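PDB 5F9P: anthrone oxidase-like protein from Streptomyces ambofaciens, which probably acts as a monooxygenase in atypical angucycline biosynthesis, cleaving a C-C bond in an oxidative opening of ring B. Local coordinates for residues 39-44 against 66-71; 133-138 against 160-165. All coordinates share one frame; numbering follows the deposited sequence.

How the contacts relate
Contact 1 and contact 2 come one after the other along the chain: contact 1 is complete before contact 2 begins. Their centres are about 24 Å apart. Their nearest atoms are about 6 Å apart, and they do not touch. Both involve the same closed antiparallel barrel. Contact 1 brings the turn leading into strand 43-51 against the start of helix 66-74. Contact 2 sets the start of helix 135-142 against strand 155-167. Strand 92-105 lies between the two places, pairing with 155-167 and touching side chains of helix 66-74. Both contacts therefore join helices to the rim and wall of an eight-stranded barrel within one chain, consistent with the dimeric alpha-beta barrel clan of its family.

Contact 1. Residues 39-44 against 66-71; sequences TYEGWM and GEDLEK
D68, in the first turn of helix 66-74, packs against E41 and G42 in a type II beta turn. The turn runs from Y40 to W43 and leads into strand 43-51 of the barrel. It is closed by the backbone bond from W43 N to Y40 O, 3.1 Å. G42 takes the third position with a positive phi of 87°, as this turn type commonly has there.

The tight part lies around D68. Its CB rests 3.3 Å from E41 O, and its OD2 is 3.6 Å from the CA of G42. Because G42 has no side chain, the carboxylate can lie directly on the turn. The chi1 of D68 is -60°, with CG beside the backbone N and anti to the carbonyl carbon, which sends the carboxylate toward G42. The main polar partner of D68 is R64, whose NE forms a salt bridge with OD2. R64 also shares a backbone hydrogen bond with G42, so one residue ties to both sides.

The solvent side is looser. E41 stretches out with CG anti to its N and an extended chain beyond. Its OE1 reaches the NZ of K71 only as a long salt bridge of 3.9 Å. E41 OE1 also sits 4.7 Å from D68 OD1, and the positive charges of K71 and R64 probably ease this like-charge approach. A water joins the two backbones. It donates to E41 O, over a very short distance best read with caution, and to D68 O at 2.8 Å.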
loop_
_atom_site.group_PDB
_atom_site.type_symbol
_atom_site.label_atom_id
_atom_site.label_comp_id
_atom_site.label_asym_id
_atom_site.label_seq_id
_atom_site.Cartn_x
_atom_site.Cartn_y
_atom_site.Cartn_z
ATOM N N THR A 39 -14.585 -5.075 -13.766
ATOM C CA THR A 39 -15.149 -4.160 -14.765
ATOM C C THR A 39 -15.977 -3.028 -14.114
ATOM O O THR A 39 -16.744 -2.345 -14.785
ATOM C CB THR A 39 -16.042 -4.914 -15.790
ATOM O OG1 THR A 39 -17.135 -5.539 -15.109
ATOM C CG2 THR A 39 -15.251 -5.995 -16.504
ATOM N N TYR A 40 -15.818 -2.831 -12.811
ATOM C CA TYR A 40 -16.567 -1.800 -12.094
ATOM C C TYR A 40 -16.402 -0.437 -12.720
ATOM O O TYR A 40 -15.290 -0.029 -13.071
ATOM C CB TYR A 40 -16.097 -1.688 -10.641
ATOM C CG TYR A 40 -15.926 -3.009 -9.951
ATOM C CD1 TYR A 40 -17.025 -3.711 -9.462
ATOM C CD2 TYR A 40 -14.666 -3.559 -9.783
ATOM C CE1 TYR A 40 -16.870 -4.918 -8.831
ATOM C CE2 TYR A 40 -14.499 -4.760 -9.146
ATOM C CZ TYR A 40 -15.600 -5.439 -8.675
ATOM O OH TYR A 40 -15.418 -6.649 -8.051
ATOM N N GLU A 41 -17.507 0.292 -12.829
ATOM C CA GLU A 41 -17.427 1.678 -13.258
ATOM C C GLU A 41 -16.491 2.425 -12.307
ATOM O O GLU A 41 -16.611 2.300 -11.085
ATOM C CB GLU A 41 -18.817 2.326 -13.267
ATOM C CG GLU A 41 -18.829 3.754 -13.825
ATOM C CD GLU A 41 -20.231 4.368 -13.860
ATOM O OE1 GLU A 41 -21.139 3.854 -13.163
ATOM O OE2 GLU A 41 -20.420 5.369 -14.590
ATOM N N GLY A 42 -15.547 3.179 -12.869
ATOM C CA GLY A 42 -14.633 3.971 -12.068
ATOM C C GLY A 42 -13.378 3.242 -11.606
ATOM O O GLY A 42 -12.422 3.878 -11.157
ATOM N N TRP A 43 -13.372 1.917 -11.693
ATOM C CA TRP A 43 -12.190 1.147 -11.294
ATOM C C TRP A 43 -11.061 1.380 -12.292
ATOM O O TRP A 43 -11.240 1.204 -13.496
ATOM C CB TRP A 43 -12.507 -0.351 -11.195
ATOM C CG TRP A 43 -11.268 -1.187 -10.963
ATOM C CD1 TRP A 43 -10.564 -1.300 -9.805
ATOM C CD2 TRP A 43 -10.585 -1.989 -11.931
ATOM N NE1 TRP A 43 -9.492 -2.149 -9.985
ATOM C CE2 TRP A 43 -9.483 -2.581 -11.283
ATOM C CE3 TRP A 43 -10.811 -2.280 -13.280
ATOM C CZ2 TRP A 43 -8.595 -3.436 -11.942
ATOM C CZ3 TRP A 43 -9.931 -3.137 -13.933
ATOM C CH2 TRP A 43 -8.839 -3.699 -13.265
HETATM N N MSE A 44 -9.903 1.799 -11.805
HETATM C CA MSE A 44 -8.816 2.162 -12.706
HETATM C C MSE A 44 -7.707 1.115 -12.771
HETATM O O MSE A 44 -7.153 0.835 -13.847
HETATM C CB MSE A 44 -8.241 3.524 -12.311
HETATM C CG MSE A 44 -9.273 4.644 -12.348
HETATM SE SE MSE A 44 -8.587 6.240 -11.463
ATOM N N GLY A 66 -14.920 7.980 -4.667
ATOM C CA GLY A 66 -15.497 7.169 -3.608
ATOM C C GLY A 66 -16.864 6.624 -3.970
ATOM O O GLY A 66 -17.254 5.529 -3.557
ATOM N N GLU A 67 -17.596 7.396 -4.762
ATOM C CA GLU A 67 -18.923 7.007 -5.213
ATOM C C GLU A 67 -18.848 5.709 -6.028
ATOM O O GLU A 67 -19.647 4.794 -5.837
ATOM C CB GLU A 67 -19.539 8.155 -6.022
ATOM C CG GLU A 67 -21.040 8.096 -6.192
ATOM C CD GLU A 67 -21.583 9.327 -6.923
ATOM O OE1 GLU A 67 -20.941 10.397 -6.836
ATOM O OE2 GLU A 67 -22.642 9.224 -7.585
ATOM N N ASP A 68 -17.855 5.617 -6.904
ATOM C CA ASP A 68 -17.629 4.390 -7.662
ATOM C C ASP A 68 -17.272 3.221 -6.746
ATOM O O ASP A 68 -17.791 2.121 -6.902
ATOM C CB ASP A 68 -16.522 4.598 -8.695
ATOM C CG ASP A 68 -16.860 5.686 -9.696
ATOM O OD1 ASP A 68 -17.998 5.691 -10.206
ATOM O OD2 ASP A 68 -15.992 6.536 -9.965
ATOM N N LEU A 69 -16.375 3.460 -5.797
ATOM C CA LEU A 69 -15.995 2.424 -4.835
ATOM C C LEU A 69 -17.184 1.872 -4.048
ATOM O O LEU A 69 -17.291 0.663 -3.825
ATOM C CB LEU A 69 -14.974 2.968 -3.844
ATOM C CG LEU A 69 -14.607 2.008 -2.712
ATOM C CD1 LEU A 69 -13.873 0.808 -3.284
ATOM C CD2 LEU A 69 -13.777 2.716 -1.623
ATOM N N GLU A 70 -18.058 2.763 -3.596
ATOM C CA GLU A 70 -19.201 2.354 -2.788
ATOM C C GLU A 70 -20.148 1.452 -3.574
ATOM O O GLU A 70 -20.746 0.528 -3.019
ATOM C CB GLU A 70 -19.943 3.582 -2.240
ATOM C CG GLU A 70 -19.163 4.325 -1.160
ATOM C CD GLU A 70 -18.804 3.434 0.022
ATOM O OE1 GLU A 70 -19.469 2.388 0.196
ATOM O OE2 GLU A 70 -17.855 3.775 0.773
ATOM N N LYS A 71 -20.283 1.729 -4.867
ATOM C CA LYS A 71 -21.087 0.889 -5.753
ATOM C C LYS A 71 -20.545 -0.528 -5.740
ATOM O O LYS A 71 -21.305 -1.494 -5.719
ATOM C CB LYS A 71 -21.065 1.450 -7.180
ATOM C CG LYS A 71 -22.261 1.077 -8.047
ATOM C CD LYS A 71 -22.431 2.104 -9.170
ATOM C CE LYS A 71 -22.638 3.515 -8.597
ATOM N NZ LYS A 71 -22.338 4.612 -9.567
HETATM O O HOH W 1 -18.280 1.399 -9.523
#

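Contact 2. Residues 133-138 against 160-165; sequences QGQDEA and VLKGLR
The amide of Q135 lies flat against the aliphatic chain of K162, which passes over one of its faces. The amide carbon CD of Q135 is 4.0 Å from the CE of K162 and 4.2 Å from its CG. The lysine thus spans the width of the amide with its methylenes, and the two side chains meet at about a right angle. One end of the amide comes near the backbone of G163. The amide is probably modelled turned over, so its individual O and N atoms support no bond here. Further along the strand, beyond the contact itself, R165 NH1 is hydrogen-bonded to Q97 OE1, and L164 CB lies 3.9 Å above one face of the R165 guanidinium, toward the rim.

Both main side chains are extended. K162 has chi1 177° and stays straight to its end, which carries NZ across the amide and beyond it, on the side of D136. There NZ comes within 4.9 Å of OD1 of D136, too far for a bond but of opposite charge, so a weak attraction is likely. Q135 also has CG anti to its N, which reaches the amide outward from the helix to the strand.

G134 is the N-cap of helix 135-142, and its O receives the backbone N-H of A138 at 3.0 Å. This helix packs on the outside of the barrel. V160 and K162 of strand 155-167 touch L139 further along it. Q135 also touches A172 and V174 of the neighbouring strand 172-180. On the other edge of 155-167, strand 92-105 pairs with it, and L164 and R165 form a classic beta bulge facing Q97.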
loop_
_atom_site.group_PDB
_atom_site.type_symbol
_atom_site.label_atom_id
_atom_site.label_comp_id
_atom_site.label_asym_id
_atom_site.label_seq_id
_atom_site.Cartn_x
_atom_site.Cartn_y
_atom_site.Cartn_z
ATOM N N GLN A 133 -4.723 15.277 16.212
ATOM C CA GLN A 133 -3.928 16.490 16.349
ATOM C C GLN A 133 -2.634 16.412 15.523
ATOM O O GLN A 133 -2.216 17.398 14.912
ATOM C CB GLN A 133 -3.608 16.763 17.829
ATOM C CG GLN A 133 -2.921 18.112 18.085
ATOM C CD GLN A 133 -3.886 19.305 18.029
ATOM O OE1 GLN A 133 -5.064 19.174 18.351
ATOM N NE2 GLN A 133 -3.376 20.471 17.638
ATOM N N GLY A 134 -1.999 15.244 15.496
ATOM C CA GLY A 134 -0.684 15.128 14.884
ATOM C C GLY A 134 -0.618 14.614 13.448
ATOM O O GLY A 134 0.468 14.402 12.923
ATOM N N GLN A 135 -1.759 14.427 12.796
ATOM C CA GLN A 135 -1.748 13.868 11.446
ATOM C C GLN A 135 -0.909 14.663 10.432
ATOM O O GLN A 135 -0.093 14.078 9.696
ATOM C CB GLN A 135 -3.169 13.658 10.909
ATOM C CG GLN A 135 -3.184 12.873 9.601
ATOM C CD GLN A 135 -4.581 12.592 9.077
ATOM O OE1 GLN A 135 -4.933 11.444 8.805
ATOM N NE2 GLN A 135 -5.370 13.641 8.896
ATOM N N ASP A 136 -1.091 15.983 10.388
ATOM C CA ASP A 136 -0.358 16.801 9.421
ATOM C C ASP A 136 1.135 16.771 9.701
ATOM O O ASP A 136 1.960 16.816 8.789
ATOM C CB ASP A 136 -0.843 18.248 9.423
ATOM C CG ASP A 136 -2.214 18.402 8.814
ATOM O OD1 ASP A 136 -2.591 17.582 7.946
ATOM O OD2 ASP A 136 -2.917 19.355 9.208
ATOM N N GLU A 137 1.476 16.707 10.976
ATOM C CA GLU A 137 2.861 16.598 11.381
ATOM C C GLU A 137 3.473 15.302 10.822
ATOM O O GLU A 137 4.559 15.307 10.237
ATOM C CB GLU A 137 2.936 16.627 12.912
ATOM C CG GLU A 137 4.289 16.260 13.495
ATOM C CD GLU A 137 5.327 17.350 13.310
ATOM O OE1 GLU A 137 5.024 18.357 12.624
ATOM O OE2 GLU A 137 6.438 17.200 13.865
ATOM N N ALA A 138 2.768 14.193 11.010
ATOM C CA ALA A 138 3.208 12.901 10.492
ATOM C C ALA A 138 3.434 12.944 8.980
ATOM O O ALA A 138 4.424 12.428 8.477
ATOM C CB ALA A 138 2.185 11.818 10.837
ATOM N N VAL A 160 3.656 8.746 0.155
ATOM C CA VAL A 160 3.040 8.965 1.465
ATOM C C VAL A 160 1.566 9.204 1.251
ATOM O O VAL A 160 1.185 10.089 0.492
ATOM C CB VAL A 160 3.655 10.185 2.207
ATOM C CG1 VAL A 160 2.969 10.413 3.560
ATOM C CG2 VAL A 160 5.164 9.999 2.389
ATOM N N LEU A 161 0.731 8.413 1.910
ATOM C CA LEU A 161 -0.710 8.567 1.778
ATOM C C LEU A 161 -1.342 9.066 3.068
ATOM O O LEU A 161 -0.954 8.655 4.174
ATOM C CB LEU A 161 -1.358 7.239 1.389
ATOM C CG LEU A 161 -0.734 6.469 0.223
ATOM C CD1 LEU A 161 -1.426 5.116 0.050
ATOM C CD2 LEU A 161 -0.881 7.282 -1.024
ATOM N N LYS A 162 -2.329 9.944 2.915
ATOM C CA LYS A 162 -3.149 10.410 4.027
ATOM C C LYS A 162 -4.418 9.583 4.093
ATOM O O LYS A 162 -5.173 9.524 3.123
ATOM C CB LYS A 162 -3.530 11.876 3.824
ATOM C CG LYS A 162 -4.459 12.422 4.909
ATOM C CD LYS A 162 -4.948 13.838 4.581
ATOM C CE LYS A 162 -5.833 14.381 5.705
ATOM N NZ LYS A 162 -6.335 15.764 5.428
ATOM N N GLY A 163 -4.659 8.955 5.235
ATOM C CA GLY A 163 -5.842 8.149 5.411
ATOM C C GLY A 163 -7.078 9.027 5.475
ATOM O O GLY A 163 -7.115 9.988 6.251
ATOM N N LEU A 164 -8.080 8.696 4.656
ATOM C CA LEU A 164 -9.366 9.413 4.626
ATOM C C LEU A 164 -10.427 8.757 5.512
ATOM O O LEU A 164 -11.123 9.426 6.277
ATOM C CB LEU A 164 -9.889 9.502 3.188
ATOM C CG LEU A 164 -9.019 10.357 2.273
ATOM C CD1 LEU A 164 -9.712 10.609 0.939
ATOM C CD2 LEU A 164 -8.672 11.669 2.977
ATOM N N ARG A 165 -10.535 7.437 5.401
ATOM C CA ARG A 165 -11.505 6.656 6.154
ATOM C C ARG A 165 -11.200 5.192 5.863
ATOM O O ARG A 165 -10.463 4.891 4.928
ATOM C CB ARG A 165 -12.929 7.015 5.716
ATOM C CG ARG A 165 -13.238 6.648 4.284
ATOM C CD ARG A 165 -14.533 7.298 3.807
ATOM N NE ARG A 165 -14.399 8.744 3.669
ATOM C CZ ARG A 165 -13.896 9.355 2.598
ATOM N NH1 ARG A 165 -13.472 8.648 1.557
ATOM N NH2 ARG A 165 -13.808 10.679 2.573
#